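PDB 4P1L: TRAP dicarboxylate transporter, DctP subunit from Chromohalobacter salexigens, which binds D-glucuronate and probably delivers it to the permease of a tripartite ATP-independent periplasmic (TRAP) transport system. Local coordinates for residues E75-G80 / K133-L138; N171-Q176 / Q301-Q306; N222-T227 / V285-V290. All blocks are in the same frame, centred on the assembly; numbering follows the deposited sequence. Where two conformers were deposited one is given.

Interaction 1. Residues E75-G80 / K133-L138; sequences EQTRSG and KNLIVL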
loop_
_atom_site.group_PDB
_atom_site.type_symbol
_atom_site.label_atom_id
_atom_site.label_comp_id
_atom_site.label_asym_id
_atom_site.label_seq_id
_atom_site.Cartn_x
_atom_site.Cartn_y
_atom_site.Cartn_z
ATOM N N GLU A 75 13.327 -6.977 -3.662
ATOM C CA GLU A 75 14.398 -7.693 -4.339
ATOM C C GLU A 75 14.993 -8.808 -3.477
ATOM O O GLU A 75 15.169 -9.922 -3.943
ATOM C CB GLU A 75 15.497 -6.708 -4.738
ATOM C CG GLU A 75 16.651 -7.319 -5.509
ATOM C CD GLU A 75 17.570 -6.252 -6.127
ATOM O OE1 GLU A 75 17.685 -5.135 -5.554
ATOM O OE2 GLU A 75 18.166 -6.525 -7.197
ATOM N N GLN A 76 15.296 -8.496 -2.220
ATOM C CA GLN A 76 15.875 -9.460 -1.307
ATOM C C GLN A 76 14.915 -10.609 -1.037
ATOM O O GLN A 76 15.350 -11.721 -0.805
ATOM C CB GLN A 76 16.221 -8.806 0.031
ATOM C CG GLN A 76 17.356 -7.811 0.016
ATOM C CD GLN A 76 17.578 -7.226 1.399
ATOM O OE1 GLN A 76 18.018 -7.924 2.322
ATOM N NE2 GLN A 76 17.235 -5.953 1.566
ATOM N N THR A 77 13.609 -10.332 -1.047
ATOM C CA THR A 77 12.630 -11.394 -0.798
ATOM C C THR A 77 12.469 -12.304 -2.020
ATOM O O THR A 77 12.361 -13.532 -1.892
ATOM C CB THR A 77 11.262 -10.811 -0.357
ATOM O OG1 THR A 77 11.455 -9.948 0.763
ATOM C CG2 THR A 77 10.325 -11.938 0.060
ATOM N N ARG A 78 12.459 -11.723 -3.214
ATOM C CA ARG A 78 12.417 -12.543 -4.434
ATOM C C ARG A 78 13.577 -13.524 -4.524
ATOM O O ARG A 78 13.425 -14.613 -5.062
ATOM C CB ARG A 78 12.415 -11.668 -5.679
ATOM C CG ARG A 78 11.127 -10.860 -5.822
ATOM C CD ARG A 78 11.177 -9.962 -7.032
ATOM N NE ARG A 78 11.275 -10.712 -8.276
ATOM C CZ ARG A 78 11.817 -10.234 -9.394
ATOM N NH1 ARG A 78 12.300 -8.999 -9.435
ATOM N NH2 ARG A 78 11.867 -10.989 -10.473
ATOM N N SER A 79 14.740 -13.132 -4.017
ATOM C CA SER A 79 15.931 -13.945 -4.175
ATOM C C SER A 79 16.097 -14.873 -2.972
ATOM O O SER A 79 16.966 -15.728 -2.964
ATOM C CB SER A 79 17.169 -13.056 -4.382
ATOM O OG SER A 79 17.545 -12.393 -3.199
ATOM N N GLY A 80 15.260 -14.693 -1.951
ATOM C CA GLY A 80 15.268 -15.571 -0.799
ATOM C C GLY A 80 16.226 -15.135 0.291
ATOM O O GLY A 80 16.408 -15.861 1.261
ATOM N N LYS A 133 7.039 -14.169 -10.089
ATOM C CA LYS A 133 8.231 -13.393 -9.737
ATOM C C LYS A 133 8.798 -13.780 -8.367
ATOM O O LYS A 133 9.459 -12.961 -7.718
ATOM C CB LYS A 133 7.906 -11.902 -9.733
ATOM C CG LYS A 133 7.347 -11.393 -11.069
ATOM C CD LYS A 133 8.390 -11.354 -12.160
ATOM C CE LYS A 133 7.793 -10.848 -13.456
ATOM N NZ LYS A 133 8.861 -10.707 -14.473
ATOM N N ASN A 134 8.498 -15.008 -7.931
ATOM C CA ASN A 134 9.113 -15.622 -6.744
ATOM C C ASN A 134 8.586 -15.134 -5.411
ATOM O O ASN A 134 9.251 -15.304 -4.393
ATOM C CB ASN A 134 10.637 -15.436 -6.726
ATOM C CG ASN A 134 11.367 -16.419 -7.598
ATOM O OD1 ASN A 134 10.787 -17.356 -8.144
ATOM N ND2 ASN A 134 12.676 -16.221 -7.707
ATOM N N LEU A 135 7.398 -14.551 -5.401
ATOM C CA LEU A 135 6.754 -14.148 -4.152
ATOM C C LEU A 135 5.435 -14.892 -3.970
ATOM O O LEU A 135 4.557 -14.853 -4.847
ATOM C CB LEU A 135 6.520 -12.635 -4.145
ATOM C CG LEU A 135 7.783 -11.759 -4.194
ATOM C CD1 LEU A 135 7.427 -10.285 -4.426
ATOM C CD2 LEU A 135 8.625 -11.907 -2.924
ATOM N N ILE A 136 5.297 -15.566 -2.820
ATOM C CA ILE A 136 4.114 -16.353 -2.544
ATOM C C ILE A 136 3.193 -15.575 -1.597
ATOM O O ILE A 136 3.530 -15.361 -0.436
ATOM C CB ILE A 136 4.470 -17.708 -1.928
ATOM C CG1 ILE A 136 5.514 -18.438 -2.791
ATOM C CG2 ILE A 136 3.221 -18.521 -1.725
ATOM C CD1 ILE A 136 5.091 -18.643 -4.259
ATOM N N VAL A 137 2.053 -15.124 -2.109
ATOM C CA VAL A 137 1.133 -14.300 -1.312
ATOM C C VAL A 137 0.262 -15.190 -0.457
ATOM O O VAL A 137 -0.389 -16.117 -0.966
ATOM C CB VAL A 137 0.211 -13.444 -2.192
ATOM C CG1 VAL A 137 -0.837 -12.756 -1.326
ATOM C CG2 VAL A 137 1.008 -12.420 -2.973
ATOM N N LEU A 138 0.259 -14.920 0.850
ATOM C CA LEU A 138 -0.504 -15.709 1.789
ATOM C C LEU A 138 -1.793 -15.013 2.232
ATOM O O LEU A 138 -2.763 -15.666 2.590
ATOM C CB LEU A 138 0.339 -16.007 3.023
ATOM C CG LEU A 138 1.657 -16.743 2.760
ATOM C CD1 LEU A 138 2.290 -17.134 4.076
ATOM C CD2 LEU A 138 1.415 -17.961 1.892
#
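Arg78 runs out straight as far as CD and then bends at chi3 (63°), a turn that lays its guanidinium beside Lys133 and directs NE at that residue's main-chain carbonyl. Arg78 NE reaches Lys133 O at 2.9 Å; the oxygen sits at the edge of the guanidinium and in its plane, although the N-H points a little off line (148°). The two long side chains lie side by side and point the same way. Lys133 offers its methylenes, with CD 3.9 Å from Arg78 NH2, while its own ammonium leads away and Lys133 NZ remains 5.0 Å from Arg78 NH2.

A second bond comes from Asn134, whose CB rests close to the helix end. Its ND2 donates to Arg78 O over 3.2 Å, bent (139°) and tilted from the carbonyl plane. Asparagine suits the place twice: it tolerates the positive phi of the Schellman motif that ends helix 121-132, and its amide reaches across to the neighbouring helix end. There Gly80, also at positive phi, closes a Schellman motif of its own after helix 70-78.

Beneath these polar links Leu135 begins strand 135-141, an outer strand of the five-stranded sheet. Its CG lies 3.8 Å from Arg78 CG, and its CD2 presses on Thr77 CG2 at 3.4 Å, tighter than usual for two carbons. Threonine suits the place: its hydroxyl is bonded to Ala73 O within the helix, while its methyl faces the leucine. Gln70, which binds the sugar, lies on the same helix.

Both bonds across the contact use side-chain N-H groups on carbonyls at or just beyond helix C-termini, where oxygens commonly lack an i+4 N-H partner; the cationic Arg78 is probably favoured by the partial negative charge there, despite Lys133 close by.

Interaction 2. Residues N171-Q176 / Q301-Q306; sequences NDLYVQ and QPIYDQ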
loop_
_atom_site.group_PDB
_atom_site.type_symbol
_atom_site.label_atom_id
_atom_site.label_comp_id
_atom_site.label_asym_id
_atom_site.label_seq_id
_atom_site.Cartn_x
_atom_site.Cartn_y
_atom_site.Cartn_z
ATOM N N ASN A 171 6.425 4.669 -8.664
ATOM C CA ASN A 171 5.682 4.046 -9.731
ATOM C C ASN A 171 5.292 5.196 -10.671
ATOM O O ASN A 171 4.716 6.197 -10.249
ATOM C CB ASN A 171 4.462 3.338 -9.178
ATOM C CG ASN A 171 3.716 2.549 -10.226
ATOM O OD1 ASN A 171 3.594 2.956 -11.384
ATOM N ND2 ASN A 171 3.211 1.394 -9.819
ATOM N N ASP A 172 5.654 5.066 -11.940
ATOM C CA ASP A 172 5.441 6.142 -12.909
ATOM C C ASP A 172 3.960 6.540 -12.979
ATOM O O ASP A 172 3.638 7.683 -13.302
ATOM C CB ASP A 172 5.882 5.712 -14.319
ATOM C CG ASP A 172 7.391 5.592 -14.470
ATOM O OD1 ASP A 172 8.124 5.976 -13.535
ATOM O OD2 ASP A 172 7.832 5.132 -15.545
ATOM N N LEU A 173 3.065 5.598 -12.702
ATOM C CA LEU A 173 1.638 5.895 -12.728
ATOM C C LEU A 173 1.275 7.038 -11.787
ATOM O O LEU A 173 0.361 7.824 -12.092
ATOM C CB LEU A 173 0.780 4.676 -12.362
ATOM C CG LEU A 173 0.597 3.640 -13.465
ATOM C CD1 LEU A 173 -0.148 2.406 -12.974
ATOM C CD2 LEU A 173 -0.153 4.247 -14.649
ATOM N N TYR A 174 1.964 7.113 -10.654
ATOM C CA TYR A 174 1.713 8.174 -9.654
ATOM C C TYR A 174 2.166 9.552 -10.131
ATOM O O TYR A 174 1.572 10.548 -9.786
ATOM C CB TYR A 174 2.378 7.855 -8.306
ATOM C CG TYR A 174 2.024 6.491 -7.756
ATOM C CD1 TYR A 174 0.782 5.924 -8.009
ATOM C CD2 TYR A 174 2.945 5.764 -7.012
ATOM C CE1 TYR A 174 0.450 4.658 -7.512
ATOM C CE2 TYR A 174 2.643 4.505 -6.529
ATOM C CZ TYR A 174 1.405 3.946 -6.780
ATOM O OH TYR A 174 1.097 2.697 -6.273
ATOM N N VAL A 175 3.255 9.612 -10.889
ATOM C CA VAL A 175 3.655 10.887 -11.491
ATOM C C VAL A 175 2.610 11.309 -12.531
ATOM O O VAL A 175 2.186 12.474 -12.588
ATOM C CB VAL A 175 5.055 10.776 -12.106
ATOM C CG1 VAL A 175 5.450 12.080 -12.835
ATOM C CG2 VAL A 175 6.061 10.403 -11.042
ATOM N N GLN A 176 2.178 10.356 -13.357
ATOM C CA GLN A 176 1.139 10.641 -14.319
ATOM C C GLN A 176 -0.112 11.123 -13.588
ATOM O O GLN A 176 -0.765 12.087 -14.021
ATOM C CB GLN A 176 0.856 9.420 -15.201
ATOM C CG GLN A 176 0.302 9.767 -16.541
ATOM C CD GLN A 176 0.034 8.542 -17.390
ATOM O OE1 GLN A 176 0.205 7.398 -16.934
ATOM N NE2 GLN A 176 -0.428 8.772 -18.620
ATOM N N GLN A 301 -8.628 9.502 -17.041
ATOM C CA GLN A 301 -8.912 8.704 -18.239
ATOM C C GLN A 301 -7.690 8.383 -19.120
ATOM O O GLN A 301 -7.519 7.232 -19.558
ATOM C CB GLN A 301 -10.000 9.382 -19.084
ATOM C CG GLN A 301 -10.550 8.474 -20.192
ATOM C CD GLN A 301 -11.267 7.259 -19.631
ATOM O OE1 GLN A 301 -12.193 7.381 -18.829
ATOM N NE2 GLN A 301 -10.824 6.074 -20.034
ATOM N N PRO A 302 -6.819 9.377 -19.375
ATOM C CA PRO A 302 -5.664 9.104 -20.235
ATOM C C PRO A 302 -4.752 8.054 -19.638
ATOM O O PRO A 302 -4.087 7.327 -20.379
ATOM C CB PRO A 302 -4.926 10.453 -20.288
ATOM C CG PRO A 302 -5.986 11.467 -19.993
ATOM C CD PRO A 302 -6.912 10.808 -19.017
ATOM N N ILE A 303 -4.713 7.982 -18.306
ATOM C CA ILE A 303 -3.901 6.987 -17.617
ATOM C C ILE A 303 -4.427 5.576 -17.920
ATOM O O ILE A 303 -3.665 4.648 -18.240
ATOM C CB ILE A 303 -3.845 7.274 -16.099
ATOM C CG1 ILE A 303 -3.225 8.660 -15.879
ATOM C CG2 ILE A 303 -3.022 6.238 -15.403
ATOM C CD1 ILE A 303 -3.116 9.076 -14.395
ATOM N N TYR A 304 -5.737 5.423 -17.844
ATOM C CA TYR A 304 -6.354 4.135 -18.114
ATOM C C TYR A 304 -6.184 3.767 -19.590
ATOM O O TYR A 304 -5.843 2.633 -19.909
ATOM C CB TYR A 304 -7.843 4.165 -17.750
ATOM C CG TYR A 304 -8.170 3.989 -16.273
ATOM C CD1 TYR A 304 -7.956 5.001 -15.350
ATOM C CD2 TYR A 304 -8.730 2.806 -15.822
ATOM C CE1 TYR A 304 -8.293 4.826 -13.997
ATOM C CE2 TYR A 304 -9.060 2.617 -14.486
ATOM C CZ TYR A 304 -8.833 3.616 -13.581
ATOM O OH TYR A 304 -9.196 3.439 -12.269
ATOM N N ASP A 305 -6.431 4.729 -20.485
ATOM C CA ASP A 305 -6.316 4.479 -21.920
ATOM C C ASP A 305 -4.897 4.003 -22.294
ATOM O O ASP A 305 -4.721 3.022 -23.051
ATOM C CB ASP A 305 -6.639 5.746 -22.730
ATOM C CG ASP A 305 -8.083 6.192 -22.619
ATOM O OD1 ASP A 305 -8.942 5.453 -22.104
ATOM O OD2 ASP A 305 -8.355 7.325 -23.067
ATOM N N GLN A 306 -3.889 4.698 -21.758
ATOM C CA GLN A 306 -2.504 4.393 -22.083
ATOM C C GLN A 306 -2.165 3.026 -21.508
ATOM O O GLN A 306 -1.454 2.256 -22.120
ATOM C CB GLN A 306 -1.536 5.469 -21.535
ATOM C CG GLN A 306 -0.051 5.060 -21.565
ATOM C CD GLN A 306 0.895 6.020 -20.838
ATOM O OE1 GLN A 306 0.600 7.206 -20.689
ATOM N NE2 GLN A 306 2.032 5.495 -20.360
HETATM O O HOH W 1 -0.889 4.933 -18.226
#
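The Gln176 chain swings away from its own N (chi1 -154°) and stays extended beyond CG, which carries methylenes and amide past Ile303 in the opposite direction. Gln176 CD comes within 3.6 Å of Ile303 CG1. A beta-branched residue suits the place because one branch, CG1-CD1, lies along Gln176, with CD1 3.7 Å from Gln176 C, while the other, CG2, standing anti to the isoleucine's N, meets Leu173 CD2 at 3.6 Å.

The amide of Gln176 is used at both ends. Its OE1 accepts from a water at 3.0 Å, which also donates to Ile303 O at 2.8 Å and ties the side chain to the facing helix. Gln306, extended beyond CG, crosses Gln176. Gln176 NE2 lies 2.8 Å from Gln306 OE1, but this bond is weak, its N-H bent well off line (125°), and doubtful because Gln306 has a second conformer; with the same caution, Gln306 NE2 is hydrogen-bonded to Glu310 OE2.

The two segments run roughly antiparallel (145°), their axes 10.7 Å apart at closest approach. Asn171 is the N-cap of helix 172-181, its OD1 accepting from Leu173 N at 3.0 Å. This helix forms the beta-alpha-beta crossover between parallel strands 165-168 and 184-187, Tyr174 and Val175 packing on Val168; helix 301-310 lies against it, and its Tyr304 bonds to Pro105 O.

Interaction 3. Residues N222-T227 / V285-V290; sequences NYYSLT and VKINEV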
loop_
_atom_site.group_PDB
_atom_site.type_symbol
_atom_site.label_atom_id
_atom_site.label_comp_id
_atom_site.label_asym_id
_atom_site.label_seq_id
_atom_site.Cartn_x
_atom_site.Cartn_y
_atom_site.Cartn_z
ATOM N N ASN A 222 -0.178 20.677 7.081
ATOM C CA ASN A 222 -1.368 20.854 7.915
ATOM C C ASN A 222 -2.710 20.697 7.189
ATOM O O ASN A 222 -3.748 20.646 7.844
ATOM C CB ASN A 222 -1.321 22.253 8.571
ATOM C CG ASN A 222 -2.112 22.329 9.895
ATOM O OD1 ASN A 222 -1.880 21.547 10.816
ATOM N ND2 ASN A 222 -3.033 23.276 9.987
ATOM N N TYR A 223 -2.691 20.625 5.854
ATOM C CA TYR A 223 -3.914 20.532 5.057
ATOM C C TYR A 223 -4.003 19.130 4.512
ATOM O O TYR A 223 -3.103 18.681 3.820
ATOM C CB TYR A 223 -3.886 21.498 3.879
ATOM C CG TYR A 223 -3.775 22.943 4.323
ATOM C CD1 TYR A 223 -4.898 23.661 4.710
ATOM C CD2 TYR A 223 -2.538 23.561 4.404
ATOM C CE1 TYR A 223 -4.786 24.976 5.130
ATOM C CE2 TYR A 223 -2.418 24.882 4.840
ATOM C CZ TYR A 223 -3.546 25.576 5.204
ATOM O OH TYR A 223 -3.445 26.886 5.629
ATOM N N TYR A 224 -5.088 18.441 4.829
ATOM C CA TYR A 224 -5.317 17.101 4.334
ATOM C C TYR A 224 -6.623 17.168 3.565
ATOM O O TYR A 224 -7.655 17.541 4.124
ATOM C CB TYR A 224 -5.403 16.138 5.518
ATOM C CG TYR A 224 -5.428 14.658 5.185
ATOM C CD1 TYR A 224 -6.620 13.987 4.927
ATOM C CD2 TYR A 224 -4.250 13.917 5.153
ATOM C CE1 TYR A 224 -6.632 12.615 4.632
ATOM C CE2 TYR A 224 -4.257 12.560 4.849
ATOM C CZ TYR A 224 -5.439 11.913 4.581
ATOM O OH TYR A 224 -5.434 10.541 4.328
ATOM N N SER A 225 -6.578 16.812 2.288
ATOM C CA SER A 225 -7.759 16.949 1.418
ATOM C C SER A 225 -8.128 15.569 0.886
ATOM O O SER A 225 -7.296 14.906 0.280
ATOM C CB SER A 225 -7.455 17.896 0.276
ATOM O OG SER A 225 -7.092 19.207 0.722
ATOM N N LEU A 226 -9.388 15.170 1.079
ATOM C CA LEU A 226 -9.807 13.783 0.904
ATOM C C LEU A 226 -10.076 13.390 -0.550
ATOM O O LEU A 226 -11.196 12.993 -0.949
ATOM C CB LEU A 226 -11.021 13.505 1.807
ATOM C CG LEU A 226 -10.673 13.433 3.295
ATOM C CD1 LEU A 226 -11.888 13.627 4.199
ATOM C CD2 LEU A 226 -10.030 12.092 3.599
ATOM N N THR A 227 -9.024 13.461 -1.351
ATOM C CA THR A 227 -9.071 12.939 -2.707
ATOM C C THR A 227 -9.332 11.418 -2.794
ATOM O O THR A 227 -9.951 10.982 -3.755
ATOM C CB THR A 227 -7.784 13.286 -3.448
ATOM O OG1 THR A 227 -6.654 12.941 -2.625
ATOM C CG2 THR A 227 -7.758 14.780 -3.817
ATOM N N VAL A 285 -4.864 20.024 12.550
ATOM C CA VAL A 285 -4.880 19.754 11.115
ATOM C C VAL A 285 -6.212 20.166 10.528
ATOM O O VAL A 285 -7.283 19.960 11.129
ATOM C CB VAL A 285 -4.562 18.258 10.810
ATOM C CG1 VAL A 285 -4.808 17.920 9.345
ATOM C CG2 VAL A 285 -3.117 17.946 11.177
ATOM N N LYS A 286 -6.138 20.764 9.344
ATOM C CA LYS A 286 -7.310 21.166 8.610
ATOM C C LYS A 286 -7.637 20.107 7.556
ATOM O O LYS A 286 -6.899 19.927 6.567
ATOM C CB LYS A 286 -7.056 22.516 7.960
ATOM C CG LYS A 286 -6.726 23.604 8.994
ATOM C CD LYS A 286 -6.243 24.887 8.335
ATOM C CE LYS A 286 -5.847 25.961 9.360
ATOM N NZ LYS A 286 -5.043 27.062 8.724
ATOM N N ILE A 287 -8.729 19.384 7.805
ATOM C CA ILE A 287 -9.190 18.336 6.906
ATOM C C ILE A 287 -10.394 18.827 6.123
ATOM O O ILE A 287 -11.324 19.382 6.700
ATOM C CB ILE A 287 -9.640 17.074 7.672
ATOM C CG1 ILE A 287 -8.487 16.513 8.511
ATOM C CG2 ILE A 287 -10.125 16.000 6.691
ATOM C CD1 ILE A 287 -8.873 15.333 9.376
ATOM N N ASN A 288 -10.378 18.620 4.806
ATOM C CA ASN A 288 -11.523 18.963 3.968
ATOM C C ASN A 288 -11.847 17.862 2.989
ATOM O O ASN A 288 -10.945 17.279 2.393
ATOM C CB ASN A 288 -11.312 20.280 3.179
ATOM C CG ASN A 288 -10.270 20.149 2.064
ATOM O OD1 ASN A 288 -9.072 20.045 2.327
ATOM N ND2 ASN A 288 -10.723 20.188 0.822
ATOM N N GLU A 289 -13.139 17.571 2.840
ATOM C CA GLU A 289 -13.622 16.780 1.729
ATOM C C GLU A 289 -13.366 17.673 0.512
ATOM O O GLU A 289 -13.455 18.903 0.610
ATOM C CB GLU A 289 -15.127 16.482 1.851
ATOM C CG GLU A 289 -15.541 15.787 3.153
ATOM C CD GLU A 289 -15.191 14.296 3.164
ATOM O OE1 GLU A 289 -14.713 13.748 2.130
ATOM O OE2 GLU A 289 -15.408 13.666 4.215
ATOM N N VAL A 290 -13.053 17.067 -0.619
ATOM C CA VAL A 290 -12.950 17.807 -1.865
ATOM C C VAL A 290 -14.344 18.080 -2.396
ATOM O O VAL A 290 -15.321 17.486 -1.944
ATOM C CB VAL A 290 -12.085 17.091 -2.947
ATOM C CG1 VAL A 290 -10.646 16.902 -2.452
ATOM C CG2 VAL A 290 -12.685 15.745 -3.385
HETATM O O HOH W 2 -1.760 26.736 8.038
HETATM O O HOH W 3 -13.642 14.088 -0.446
#
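The Tyr223 ring has the extended side chain of Lys286 running alongside it, Lys286 CD approaching obliquely to 3.5 Å from Tyr223 CE1. A water is hydrogen-bonded to Tyr223 OH (2.9 Å) and weakly accepts from Lys286 NZ. Tyr224 points to the other side of the sheet, together with Ile287: Leu226 CD2 lies at its ring edge, in plane, Tyr209 stacks on it, and its hydroxyl bonds to Asn207 O, the carbonyl of a sugar-binding residue. The third flat group is the Asn288 amide. Its OD1 accepts from Ser225 OG at 2.7 Å, in plane on a lone pair, a position reached with CG between the backbone N and carbonyl carbon (chi1 70°). Serine and asparagine suit this polar patch because each can donate and accept: Ser225 OG also takes Val155 N, and Asn288 ND2 gives to Val155 O.

Strand 286-288 is an outer strand of the four-stranded mixed sheet, paired in parallel with 223-230. Tyr224 straddles Ile287, as parallel pairing requires: Tyr224 N binds Lys286 O at 2.9 Å and Tyr224 O takes Asn288 N at 3.0 Å. Apolar Ile287 and Val285 suit their packing on Ile280 of helix 248-282.

The pairing runs on to Leu226, centre of an inverse gamma turn, whose N donates to Asn288 O; beyond it a water donates to Leu226 O (2.7 Å) and Glu289 OE1 and accepts from Val290 N.

The three contacts lie well apart, none touching another. Interactions 1 and 3 fall on opposite sides of the chain's centre, about 37 Å apart between centres; interaction 2 is about 26 Å and 24 Å from them. Along the chain, interaction 1 closes first, and interaction 3 is nested within the loop that interaction 2 closes. Interaction 1 belongs to the five-stranded sheet, interaction 3 to the four-stranded one; interaction 2 joins helix 172-181, which connects the strands of the two-stranded sheet, to helix 301-310. Helix 248-282 packs on Leu138 and Ile287; such a long helix joining two lobes is a feature of TRAP solute-binding proteins, and residues from both larger sheets, including Glu234 and Arg146, hold the glucuronate.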